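Local coordinates for cytokinin riboside 5'-monophosphate phosphoribohydrolase (Corynebacterium glutamicum, PDB 5ZBL), which is an alpha/beta enzyme of the SLOG clan that forms a two-subunit assembly, with a Rossmann-like parallel beta-sheet flanked by helices, at residues Lys36-Arg41 and Ala180-Met185; Gly67-Val72 and Glu85-Leu90; Phe110-Gly115 and Gly146-Leu151; Leu26-Ala31 and Val52-Ile57. One frame throughout, in Å; residues are numbered along the deposited sequence.

Interaction 1 (Lys36-Arg41 and Ala180-Met185); sequences KTAVDR and ALLKAM
Leu182 pushes its CD1 methyl between Thr37 and Ala38, and this branch makes the closest contacts between helix 25-40 and helix 178-186, two helices that lie side by side on the parallel sheet of a Rossmann-like fold. The leucine has CG anti to its carbonyl carbon (chi1 -70°) and CD1 anti to CA (chi2 161°), an outstretched shape that carries the methyl across to the other helix. There CD1 sits 3.4 Å from Thr37 CG2, closer than carbons usually pack, and 3.5 Å from Ala38 N. On the same residue CD1 also meets Ala38 CB at 3.9 Å. The backbones also come near one another here, with Ala38 CA and Leu182 CA 7.0 Å apart. Thr37 offers the methyl because CG2 is anti to its backbone N; its OG1 instead bonds to Thr33 O one turn earlier in the same helix. No hydrogen bond joins the two segments. Arg41, the first residue past the end of helix 25-40, reaches over with a chain bent at chi2 and chi3. Its NE has a weak bond to Gln186 OE1, farther along helix 178-186. Along the way, Arg41 NE passes 4.1 Å from Leu182 CB, while Arg41 NH2 comes within 4.5 Å of Lys183 CB, which lies at the edge of the guanidinium and close to its plane.

Interaction 2 (Gly67-Val72 and Glu85-Leu90); sequences GEAFGV and EKLTEL
Gly71 N and Ala69 N each donate a hydrogen bond to Glu85-Leu90, where strands 69-74 and 89-93 lie side by side and parallel as the two ends of a beta-alpha-beta unit with helix 75-79 between them. Gly71 N donates to Glu89 O over 3.0 Å and almost straight, at 179°. Nearer the start of the strands, Ala69 N bonds to a side chain, Thr88 OG1, at 2.9 Å and a more bent 145°. The threonine has OG1 anti to its carbonyl carbon (chi1 -43°), which turns the hydroxyl toward the neighbouring strand. A CA-H...O contact, Leu90 CA to Gly71 O at 3.6 Å, continues the pairing. Packing divides between the two faces of the sheet. On the face of Phe70 and Glu89, the phenyl ring has Thr88 CB over one side, offset toward the rim, and Glu89 CB at its edge, 3.6 Å from Phe70 CD1. The carboxylate of Glu89 stands nearly perpendicular to that ring and lies near Glu91, a like charge that may raise the proton affinity of either. On the face of Leu90, Leu87 rests against Ala59 of helix 53-64, and its CD2 meets Ala69 CB at 4.0 Å. Gly71 has no side chain here, and Leu87 CD1 comes to 3.9 Å from Gly71 CA.

Interaction 3 (Phe110-Gly115 and Gly146-Leu151); sequences FIAMPG and GFWQPL
Phe147 and Trp148, consecutive in the chain, turn their rings to different parts of Phe110-Gly115. In Phe147, CG is anti to the backbone N (chi1 -180°), which swings the phenyl ring against Pro114. Pro114 CA stands over the middle of one face, 3.7 Å from the ring centroid and 11° from the normal, a CH-pi contact. Pro114 CB adds to it at 3.7 Å from Phe147 CD2, and Gly115 O meets the ring at its edge, 3.5 Å from Phe147 CZ. Trp148 instead has CG anti to the carbonyl carbon (chi1 -66°), and its indole runs in toward the end of strand 110-112. Its NE1 makes a weak, bent bond to Ala112 O, 3.2 Å long. The six-membered part of the indole closes on the same backbone: Trp148 CZ2 is 3.7 Å from Ala112 CB, with Met113 O at the ring edge. The two aromatic groups brace each other, since Phe147 CD1 lies over the centre of one indole face, 3.4 Å above its plane. A type I turn from Gly146 to Gln149 leads into helix 149-160, and Asp143 accepts from both Trp148 N and Gln149 NE2. Met154 of the second subunit packs on both rings, and Phe163 of that subunit on Pro114. Pro114 and Gly115 begin the PGGxGTxxE sequence characteristic of LOG-type proteins, following strand 110-112, an inner strand of the Rossmann-like sheet; a phosphate ion about 4 Å from Gly115, probably from the crystallisation liquor, is consistent with a pocket here.

Interaction 4 (Leu26-Ala31 and Val52-Ile57); sequences LYTQAA and VGLMGI
Tyr27 meets Leu54 through CB, 3.9 Å from Leu54 CD2, while its ring makes an edge-to-face contact with Phe163 of the second subunit. With CG anti to the carbonyl carbon (chi1 -55°), the phenol leads away from helix 53-64 toward that subunit, and its OH is hydrogen-bonded to Arg161 of the same neighbouring chain. Phe163 of that subunit also packs on Leu54, which therefore lies between a neighbouring helix and another chain. From Tyr27 the leucine continues across the backbone of helix 25-40, and its CD2 comes to 3.7 Å from Thr28 N. The two helix segments run roughly alongside one another, their axes 9.6 Å apart at the closest point and crossing at -33°. Both belong to the same helical layer on one side of the sheet in the Rossmann-like fold, each helix following a strand of the parallel sheet. Gly53, with positive phi, is the last glycine of a Gly48, Gly50, Gly53 pattern resembling the glycine-rich turn of Rossmann proteins, though a binding role for it is unconfirmed here. One turn further on, Ile57 grips Thr28 with three of its carbons. The side chains cross at about a right angle: Ile57 CD1 meets Thr28 CG2 at 3.8 Å, and Ile57 CG1 lies 3.9 Å from Thr28 OG1. Ile57 CG2, anti to its own backbone N, also comes to 3.7 Å from Thr28 O. The same methyl touches Ala31 CB at 3.9 Å.

Overall arrangement
All four contacts belong to one Rossmann-like unit. Interactions 1 and 4 share helix 25-40, their centres about 17 Å apart, and their segments alternate along the chain. Interaction 1 brings the C-terminal helix back to this early one, closing a loop that encloses interactions 2 and 3. These two reach the same sheet on opposite sides of the chain's centre, about 24 Å apart between centres. Interaction 3 touches two others: Met185 SD packs on Ile111 CG1 at 3.4 Å, and Met113 CE on Ala31 CB at 3.8 Å. Interactions 3 and 4, centres about 13 Å apart, both meet the second subunit, which places this end of the fold at the dimer interface.

Interaction 1 (Lys36-Arg41 and Ala180-Met185)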
loop_
_atom_site.group_PDB
_atom_site.type_symbol
_atom_site.label_atom_id
_atom_site.label_comp_id
_atom_site.label_asym_id
_atom_site.label_seq_id
_atom_site.Cartn_x
_atom_site.Cartn_y
_atom_site.Cartn_z
ATOM N N LYS A 36 22.447 -7.984 11.798
ATOM C CA LYS A 36 23.895 -8.181 12.059
ATOM C C LYS A 36 24.786 -7.773 10.869
ATOM O O LYS A 36 25.818 -7.107 11.046
ATOM C CB LYS A 36 24.158 -9.658 12.472
ATOM C CG LYS A 36 25.614 -10.074 12.734
ATOM C CD LYS A 36 26.346 -9.185 13.752
ATOM C CE LYS A 36 27.485 -9.898 14.483
ATOM N NZ LYS A 36 27.570 -9.398 15.884
ATOM N N THR A 37 24.393 -8.220 9.675
ATOM C CA THR A 37 25.054 -7.863 8.433
ATOM C C THR A 37 25.062 -6.365 8.265
ATOM O O THR A 37 26.103 -5.771 7.927
ATOM C CB THR A 37 24.309 -8.481 7.244
ATOM O OG1 THR A 37 24.117 -9.860 7.516
ATOM C CG2 THR A 37 25.077 -8.335 5.933
ATOM N N ALA A 38 23.911 -5.738 8.495
ATOM C CA ALA A 38 23.831 -4.291 8.307
ATOM C C ALA A 38 24.742 -3.551 9.277
ATOM O O ALA A 38 25.473 -2.657 8.858
ATOM C CB ALA A 38 22.381 -3.793 8.416
ATOM N N VAL A 39 24.703 -3.929 10.557
ATOM C CA VAL A 39 25.532 -3.276 11.586
ATOM C C VAL A 39 27.011 -3.529 11.279
ATOM O O VAL A 39 27.815 -2.593 11.303
ATOM C CB VAL A 39 25.179 -3.697 13.046
ATOM C CG1 VAL A 39 26.115 -3.039 14.046
ATOM C CG2 VAL A 39 23.768 -3.270 13.413
ATOM N N ASP A 40 27.365 -4.747 10.894
ATOM C CA ASP A 40 28.757 -5.022 10.507
ATOM C C ASP A 40 29.258 -4.149 9.384
ATOM O O ASP A 40 30.464 -3.957 9.265
ATOM C CB ASP A 40 28.946 -6.482 10.081
ATOM C CG ASP A 40 29.073 -7.428 11.240
ATOM O OD1 ASP A 40 28.995 -6.987 12.422
ATOM O OD2 ASP A 40 29.247 -8.637 10.956
ATOM N N ARG A 41 28.365 -3.657 8.533
ATOM C CA ARG A 41 28.761 -2.726 7.471
ATOM C C ARG A 41 28.599 -1.260 7.868
ATOM O O ARG A 41 28.669 -0.382 7.010
ATOM C CB ARG A 41 27.982 -3.019 6.188
ATOM C CG ARG A 41 28.348 -4.353 5.501
ATOM C CD ARG A 41 27.136 -4.960 4.781
ATOM N NE ARG A 41 27.387 -5.744 3.566
ATOM C CZ ARG A 41 28.006 -6.929 3.507
ATOM N NH1 ARG A 41 28.539 -7.493 4.598
ATOM N NH2 ARG A 41 28.123 -7.546 2.326
ATOM N N ALA A 180 23.738 -10.501 0.047
ATOM C CA ALA A 180 23.410 -10.137 -1.318
ATOM C C ALA A 180 22.455 -8.920 -1.402
ATOM O O ALA A 180 22.613 -8.073 -2.283
ATOM C CB ALA A 180 22.831 -11.323 -2.050
ATOM N N LEU A 181 21.509 -8.846 -0.458
ATOM C CA LEU A 181 20.561 -7.758 -0.338
ATOM C C LEU A 181 21.188 -6.407 -0.011
ATOM O O LEU A 181 20.862 -5.395 -0.661
ATOM C CB LEU A 181 19.524 -8.075 0.743
ATOM C CG LEU A 181 18.336 -7.066 0.793
ATOM C CD1 LEU A 181 17.019 -7.740 1.111
ATOM C CD2 LEU A 181 18.583 -5.969 1.802
ATOM N N LEU A 182 22.038 -6.370 1.018
ATOM C CA LEU A 182 22.721 -5.123 1.410
ATOM C C LEU A 182 23.758 -4.730 0.391
ATOM O O LEU A 182 23.883 -3.539 0.065
ATOM C CB LEU A 182 23.365 -5.245 2.778
ATOM C CG LEU A 182 22.327 -5.304 3.911
ATOM C CD1 LEU A 182 22.917 -5.885 5.186
ATOM C CD2 LEU A 182 21.727 -3.927 4.170
ATOM N N LYS A 183 24.485 -5.715 -0.123
ATOM C CA LYS A 183 25.472 -5.461 -1.186
ATOM C C LYS A 183 24.833 -4.802 -2.382
ATOM O O LYS A 183 25.362 -3.832 -2.908
ATOM C CB LYS A 183 26.167 -6.740 -1.633
ATOM C CG LYS A 183 27.222 -6.543 -2.710
ATOM C CD LYS A 183 28.274 -7.642 -2.675
ATOM C CE LYS A 183 29.494 -7.263 -3.505
ATOM N NZ LYS A 183 29.458 -7.872 -4.861
ATOM N N ALA A 184 23.684 -5.319 -2.805
ATOM C CA ALA A 184 22.982 -4.734 -3.946
ATOM C C ALA A 184 22.526 -3.286 -3.673
ATOM O O ALA A 184 22.559 -2.473 -4.594
ATOM C CB ALA A 184 21.809 -5.613 -4.375
ATOM N N MET A 185 22.080 -2.997 -2.437
ATOM C CA MET A 185 21.660 -1.651 -2.019
ATOM C C MET A 185 22.882 -0.679 -1.916
ATOM O O MET A 185 22.750 0.510 -2.191
ATOM C CB MET A 185 20.884 -1.688 -0.665
ATOM C CG MET A 185 19.494 -2.353 -0.675
ATOM S SD MET A 185 18.690 -2.469 0.960
ATOM C CE MET A 185 18.174 -0.771 1.087
#

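Interaction 2 (Gly67-Val72 and Glu85-Leu90)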
loop_
_atom_site.group_PDB
_atom_site.type_symbol
_atom_site.label_atom_id
_atom_site.label_comp_id
_atom_site.label_asym_id
_atom_site.label_seq_id
_atom_site.Cartn_x
_atom_site.Cartn_y
_atom_site.Cartn_z
ATOM N N GLY A 67 24.567 -1.564 17.058
ATOM C CA GLY A 67 24.047 -0.484 16.197
ATOM C C GLY A 67 23.039 0.413 16.860
ATOM O O GLY A 67 22.635 0.180 17.982
ATOM N N GLU A 68 22.642 1.450 16.144
ATOM C CA GLU A 68 21.594 2.372 16.597
ATOM C C GLU A 68 20.282 2.038 15.844
ATOM O O GLU A 68 20.298 1.659 14.685
ATOM C CB GLU A 68 22.026 3.828 16.351
ATOM C CG GLU A 68 23.369 4.233 16.982
ATOM C CD GLU A 68 23.962 5.519 16.404
ATOM O OE1 GLU A 68 23.237 6.520 16.288
ATOM O OE2 GLU A 68 25.169 5.545 16.056
ATOM N N ALA A 69 19.156 2.183 16.520
ATOM C CA ALA A 69 17.861 1.965 15.932
ATOM C C ALA A 69 17.006 3.215 16.160
ATOM O O ALA A 69 16.768 3.610 17.310
ATOM C CB ALA A 69 17.207 0.730 16.540
ATOM N N PHE A 70 16.563 3.837 15.063
ATOM C CA PHE A 70 15.634 4.980 15.135
ATOM C C PHE A 70 14.202 4.621 14.788
ATOM O O PHE A 70 13.908 4.093 13.720
ATOM C CB PHE A 70 16.128 6.094 14.226
ATOM C CG PHE A 70 17.506 6.539 14.581
ATOM C CD1 PHE A 70 17.704 7.501 15.580
ATOM C CD2 PHE A 70 18.611 5.976 13.970
ATOM C CE1 PHE A 70 18.983 7.918 15.932
ATOM C CE2 PHE A 70 19.896 6.397 14.319
ATOM C CZ PHE A 70 20.072 7.364 15.303
ATOM N N GLY A 71 13.308 4.926 15.705
ATOM C CA GLY A 71 11.875 4.666 15.524
ATOM C C GLY A 71 11.120 5.958 15.246
ATOM O O GLY A 71 11.494 7.013 15.751
ATOM N N VAL A 72 10.054 5.844 14.453
ATOM C CA VAL A 72 9.125 6.926 14.117
ATOM C C VAL A 72 7.693 6.359 14.302
ATOM O O VAL A 72 7.275 5.438 13.606
ATOM C CB VAL A 72 9.349 7.474 12.685
ATOM C CG1 VAL A 72 8.530 8.736 12.430
ATOM C CG2 VAL A 72 10.810 7.798 12.476
ATOM N N GLU A 85 10.942 0.892 23.985
ATOM C CA GLU A 85 11.388 1.712 25.130
ATOM C C GLU A 85 12.889 1.831 25.316
ATOM O O GLU A 85 13.331 2.474 26.253
ATOM C CB GLU A 85 10.781 1.156 26.423
ATOM C CG GLU A 85 9.291 0.839 26.295
ATOM C CD GLU A 85 8.551 0.808 27.620
ATOM O OE1 GLU A 85 9.168 0.476 28.649
ATOM O OE2 GLU A 85 7.339 1.133 27.626
ATOM N N LYS A 86 13.670 1.206 24.445
ATOM C CA LYS A 86 15.131 1.232 24.505
ATOM C C LYS A 86 15.836 1.477 23.172
ATOM O O LYS A 86 16.974 1.068 22.991
ATOM C CB LYS A 86 15.648 -0.058 25.148
ATOM C CG LYS A 86 14.838 -0.529 26.365
ATOM C CD LYS A 86 15.452 -1.756 27.041
ATOM C CE LYS A 86 15.123 -1.806 28.529
ATOM N NZ LYS A 86 15.912 -0.765 29.265
ATOM N N LEU A 87 15.181 2.199 22.267
ATOM C CA LEU A 87 15.792 2.690 21.030
ATOM C C LEU A 87 16.750 3.841 21.266
ATOM O O LEU A 87 16.605 4.605 22.222
ATOM C CB LEU A 87 14.737 3.166 20.036
ATOM C CG LEU A 87 13.605 2.194 19.748
ATOM C CD1 LEU A 87 12.535 2.901 18.924
ATOM C CD2 LEU A 87 14.149 0.926 19.102
ATOM N N THR A 88 17.706 3.983 20.352
ATOM C CA THR A 88 18.576 5.155 20.318
ATOM C C THR A 88 17.732 6.438 20.337
ATOM O O THR A 88 18.060 7.413 21.016
ATOM C CB THR A 88 19.441 5.148 19.034
ATOM O OG1 THR A 88 19.948 3.818 18.785
ATOM C CG2 THR A 88 20.564 6.203 19.086
ATOM N N GLU A 89 16.647 6.428 19.567
ATOM C CA GLU A 89 15.670 7.506 19.595
ATOM C C GLU A 89 14.293 6.994 19.138
ATOM O O GLU A 89 14.200 6.174 18.234
ATOM C CB GLU A 89 16.125 8.597 18.643
ATOM C CG GLU A 89 15.625 9.992 18.934
ATOM C CD GLU A 89 16.349 11.010 18.045
ATOM O OE1 GLU A 89 17.584 11.211 18.227
ATOM O OE2 GLU A 89 15.699 11.575 17.135
ATOM N N LEU A 90 13.241 7.531 19.740
ATOM C CA LEU A 90 11.900 7.310 19.313
ATOM C C LEU A 90 11.295 8.677 19.012
ATOM O O LEU A 90 11.097 9.460 19.904
ATOM C CB LEU A 90 11.108 6.531 20.381
ATOM C CG LEU A 90 9.595 6.296 20.118
ATOM C CD1 LEU A 90 9.384 5.725 18.721
ATOM C CD2 LEU A 90 8.967 5.393 21.179
#

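Interaction 3 (Phe110-Gly115 and Gly146-Leu151)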
loop_
_atom_site.group_PDB
_atom_site.type_symbol
_atom_site.label_atom_id
_atom_site.label_comp_id
_atom_site.label_asym_id
_atom_site.label_seq_id
_atom_site.Cartn_x
_atom_site.Cartn_y
_atom_site.Cartn_z
ATOM N N PHE A 110 15.338 1.436 1.438
ATOM C CA PHE A 110 14.149 0.779 1.969
ATOM C C PHE A 110 14.285 -0.729 1.820
ATOM O O PHE A 110 14.702 -1.206 0.755
ATOM C CB PHE A 110 12.930 1.243 1.201
ATOM C CG PHE A 110 12.657 2.714 1.321
ATOM C CD1 PHE A 110 12.116 3.239 2.486
ATOM C CD2 PHE A 110 12.926 3.570 0.271
ATOM C CE1 PHE A 110 11.884 4.598 2.610
ATOM C CE2 PHE A 110 12.683 4.946 0.375
ATOM C CZ PHE A 110 12.189 5.450 1.548
ATOM N N ILE A 111 13.948 -1.463 2.885
ATOM C CA ILE A 111 13.838 -2.910 2.859
ATOM C C ILE A 111 12.438 -3.289 3.369
ATOM O O ILE A 111 11.971 -2.802 4.399
ATOM C CB ILE A 111 14.865 -3.556 3.766
ATOM C CG1 ILE A 111 16.290 -3.211 3.298
ATOM C CG2 ILE A 111 14.777 -5.081 3.756
ATOM C CD1 ILE A 111 17.344 -3.640 4.322
ATOM N N ALA A 112 11.772 -4.168 2.624
ATOM C CA ALA A 112 10.515 -4.707 3.054
ATOM C C ALA A 112 10.782 -6.188 3.366
ATOM O O ALA A 112 11.247 -6.951 2.490
ATOM C CB ALA A 112 9.430 -4.509 1.998
ATOM N N MET A 113 10.557 -6.529 4.635
ATOM C CA MET A 113 10.655 -7.879 5.125
ATOM C C MET A 113 9.233 -8.431 5.166
ATOM O O MET A 113 8.271 -7.694 5.026
ATOM C CB MET A 113 11.254 -7.882 6.530
ATOM C CG MET A 113 12.605 -7.171 6.678
ATOM S SD MET A 113 13.586 -7.745 8.104
ATOM C CE MET A 113 12.383 -7.750 9.420
ATOM N N PRO A 114 9.092 -9.734 5.417
ATOM C CA PRO A 114 7.750 -10.248 5.595
ATOM C C PRO A 114 6.923 -9.432 6.581
ATOM O O PRO A 114 7.446 -8.884 7.556
ATOM C CB PRO A 114 7.993 -11.640 6.160
ATOM C CG PRO A 114 9.281 -12.038 5.496
ATOM C CD PRO A 114 10.105 -10.797 5.516
ATOM N N GLY A 115 5.633 -9.361 6.304
ATOM C CA GLY A 115 4.703 -8.636 7.140
ATOM C C GLY A 115 3.354 -8.671 6.497
ATOM O O GLY A 115 3.159 -9.324 5.481
ATOM N N GLY A 146 10.989 -17.321 -0.083
ATOM C CA GLY A 146 10.209 -16.887 -1.225
ATOM C C GLY A 146 8.938 -16.119 -0.863
ATOM O O GLY A 146 7.981 -16.155 -1.625
ATOM N N PHE A 147 8.941 -15.413 0.275
ATOM C CA PHE A 147 7.791 -14.604 0.712
ATOM C C PHE A 147 7.233 -13.643 -0.346
ATOM O O PHE A 147 6.027 -13.488 -0.509
ATOM C CB PHE A 147 8.177 -13.779 1.934
ATOM C CG PHE A 147 7.074 -12.935 2.445
ATOM C CD1 PHE A 147 6.894 -11.648 1.959
ATOM C CD2 PHE A 147 6.226 -13.411 3.413
ATOM C CE1 PHE A 147 5.850 -10.868 2.396
ATOM C CE2 PHE A 147 5.199 -12.626 3.887
ATOM C CZ PHE A 147 4.997 -11.370 3.372
ATOM N N TRP A 148 8.123 -12.961 -1.026
ATOM C CA TRP A 148 7.684 -11.973 -1.967
ATOM C C TRP A 148 7.365 -12.551 -3.345
ATOM O O TRP A 148 6.886 -11.837 -4.191
ATOM C CB TRP A 148 8.686 -10.834 -2.057
ATOM C CG TRP A 148 8.779 -10.091 -0.836
ATOM C CD1 TRP A 148 9.814 -10.092 0.030
ATOM C CD2 TRP A 148 7.806 -9.199 -0.312
ATOM N NE1 TRP A 148 9.557 -9.254 1.069
ATOM C CE2 TRP A 148 8.323 -8.692 0.896
ATOM C CE3 TRP A 148 6.554 -8.750 -0.762
ATOM C CZ2 TRP A 148 7.632 -7.761 1.684
ATOM C CZ3 TRP A 148 5.848 -7.824 0.022
ATOM C CH2 TRP A 148 6.408 -7.329 1.239
ATOM N N GLN A 149 7.550 -13.847 -3.562
ATOM C CA GLN A 149 7.376 -14.370 -4.931
ATOM C C GLN A 149 5.970 -14.146 -5.530
ATOM O O GLN A 149 5.862 -13.755 -6.700
ATOM C CB GLN A 149 7.865 -15.829 -5.060
ATOM C CG GLN A 149 9.407 -15.948 -4.926
ATOM C CD GLN A 149 10.168 -15.202 -5.999
ATOM O OE1 GLN A 149 9.757 -15.185 -7.141
ATOM N NE2 GLN A 149 11.289 -14.598 -5.641
ATOM N N PRO A 150 4.905 -14.341 -4.727
ATOM C CA PRO A 150 3.579 -14.099 -5.288
ATOM C C PRO A 150 3.268 -12.625 -5.659
ATOM O O PRO A 150 2.536 -12.358 -6.614
ATOM C CB PRO A 150 2.632 -14.607 -4.186
ATOM C CG PRO A 150 3.467 -15.530 -3.320
ATOM C CD PRO A 150 4.870 -15.030 -3.417
ATOM N N LEU A 151 3.804 -11.677 -4.913
ATOM C CA LEU A 151 3.661 -10.271 -5.269
ATOM C C LEU A 151 4.393 -9.956 -6.549
ATOM O O LEU A 151 3.939 -9.130 -7.326
ATOM C CB LEU A 151 4.217 -9.367 -4.180
ATOM C CG LEU A 151 3.940 -7.891 -4.444
ATOM C CD1 LEU A 151 2.510 -7.494 -4.075
ATOM C CD2 LEU A 151 4.985 -7.076 -3.721
#

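Interaction 4 (Leu26-Ala31 and Val52-Ile57)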
loop_
_atom_site.group_PDB
_atom_site.type_symbol
_atom_site.label_atom_id
_atom_site.label_comp_id
_atom_site.label_asym_id
_atom_site.label_seq_id
_atom_site.Cartn_x
_atom_site.Cartn_y
_atom_site.Cartn_z
ATOM N N LEU A 26 11.858 -18.947 11.326
ATOM C CA LEU A 26 12.732 -18.577 10.239
ATOM C C LEU A 26 12.752 -17.077 10.014
ATOM O O LEU A 26 13.816 -16.507 9.719
ATOM C CB LEU A 26 12.289 -19.263 8.939
ATOM C CG LEU A 26 13.046 -18.894 7.651
ATOM C CD1 LEU A 26 14.563 -19.098 7.778
ATOM C CD2 LEU A 26 12.494 -19.705 6.497
ATOM N N TYR A 27 11.584 -16.447 10.161
ATOM C CA TYR A 27 11.404 -15.034 9.886
ATOM C C TYR A 27 12.202 -14.192 10.880
ATOM O O TYR A 27 12.953 -13.279 10.480
ATOM C CB TYR A 27 9.903 -14.676 9.913
ATOM C CG TYR A 27 9.031 -15.516 8.984
ATOM C CD1 TYR A 27 9.291 -15.583 7.635
ATOM C CD2 TYR A 27 7.946 -16.224 9.473
ATOM C CE1 TYR A 27 8.523 -16.354 6.798
ATOM C CE2 TYR A 27 7.179 -16.999 8.649
ATOM C CZ TYR A 27 7.478 -17.063 7.308
ATOM O OH TYR A 27 6.705 -17.823 6.475
ATOM N N THR A 28 12.046 -14.539 12.168
ATOM C CA THR A 28 12.849 -13.988 13.253
ATOM C C THR A 28 14.338 -14.133 13.010
ATOM O O THR A 28 15.104 -13.162 13.166
ATOM C CB THR A 28 12.506 -14.630 14.615
ATOM O OG1 THR A 28 11.184 -14.253 15.009
ATOM C CG2 THR A 28 13.496 -14.191 15.715
ATOM N N GLN A 29 14.770 -15.330 12.644
ATOM C CA GLN A 29 16.210 -15.555 12.483
ATOM C C GLN A 29 16.713 -14.772 11.290
ATOM O O GLN A 29 17.831 -14.246 11.323
ATOM C CB GLN A 29 16.535 -17.034 12.305
ATOM C CG GLN A 29 16.204 -17.935 13.506
ATOM C CD GLN A 29 16.109 -19.415 13.114
ATOM O OE1 GLN A 29 16.744 -19.847 12.139
ATOM N NE2 GLN A 29 15.278 -20.187 13.842
ATOM N N ALA A 30 15.892 -14.708 10.231
ATOM C CA ALA A 30 16.265 -13.996 9.018
ATOM C C ALA A 30 16.373 -12.529 9.316
ATOM O O ALA A 30 17.204 -11.879 8.729
ATOM C CB ALA A 30 15.259 -14.218 7.899
ATOM N N ALA A 31 15.570 -12.029 10.260
ATOM C CA ALA A 31 15.628 -10.619 10.632
ATOM C C ALA A 31 16.909 -10.310 11.405
ATOM O O ALA A 31 17.570 -9.287 11.170
ATOM C CB ALA A 31 14.386 -10.210 11.427
ATOM N N VAL A 52 6.704 -5.345 18.980
ATOM C CA VAL A 52 6.195 -6.717 18.804
ATOM C C VAL A 52 6.422 -7.157 17.359
ATOM O O VAL A 52 6.677 -6.339 16.439
ATOM C CB VAL A 52 4.710 -6.884 19.180
ATOM C CG1 VAL A 52 4.547 -6.820 20.692
ATOM C CG2 VAL A 52 3.828 -5.860 18.487
ATOM N N GLY A 53 6.375 -8.465 17.199
ATOM C CA GLY A 53 6.651 -9.096 15.957
ATOM C C GLY A 53 8.058 -8.837 15.487
ATOM O O GLY A 53 8.955 -8.618 16.278
ATOM N N LEU A 54 8.217 -8.859 14.179
ATOM C CA LEU A 54 9.505 -8.708 13.543
ATOM C C LEU A 54 9.986 -7.282 13.669
ATOM O O LEU A 54 11.166 -7.047 13.573
ATOM C CB LEU A 54 9.401 -9.077 12.066
ATOM C CG LEU A 54 8.932 -10.503 11.717
ATOM C CD1 LEU A 54 9.036 -10.626 10.209
ATOM C CD2 LEU A 54 9.715 -11.645 12.430
ATOM N N MET A 55 9.067 -6.334 13.868
ATOM C CA MET A 55 9.433 -4.972 14.239
ATOM C C MET A 55 10.297 -5.007 15.501
ATOM O O MET A 55 11.424 -4.543 15.461
ATOM C CB MET A 55 8.211 -4.070 14.405
ATOM C CG MET A 55 7.735 -3.423 13.101
ATOM S SD MET A 55 6.273 -2.350 13.344
ATOM C CE MET A 55 7.123 -0.782 13.261
ATOM N N GLY A 56 9.799 -5.627 16.572
ATOM C CA GLY A 56 10.564 -5.804 17.827
ATOM C C GLY A 56 11.877 -6.572 17.623
ATOM O O GLY A 56 12.945 -6.154 18.076
ATOM N N ILE A 57 11.803 -7.667 16.875
ATOM C CA ILE A 57 12.976 -8.463 16.616
ATOM C C ILE A 57 14.083 -7.677 15.907
ATOM O O ILE A 57 15.244 -7.762 16.307
ATOM C CB ILE A 57 12.635 -9.657 15.742
ATOM C CG1 ILE A 57 11.687 -10.630 16.463
ATOM C CG2 ILE A 57 13.898 -10.355 15.305
ATOM C CD1 ILE A 57 12.199 -11.223 17.759
#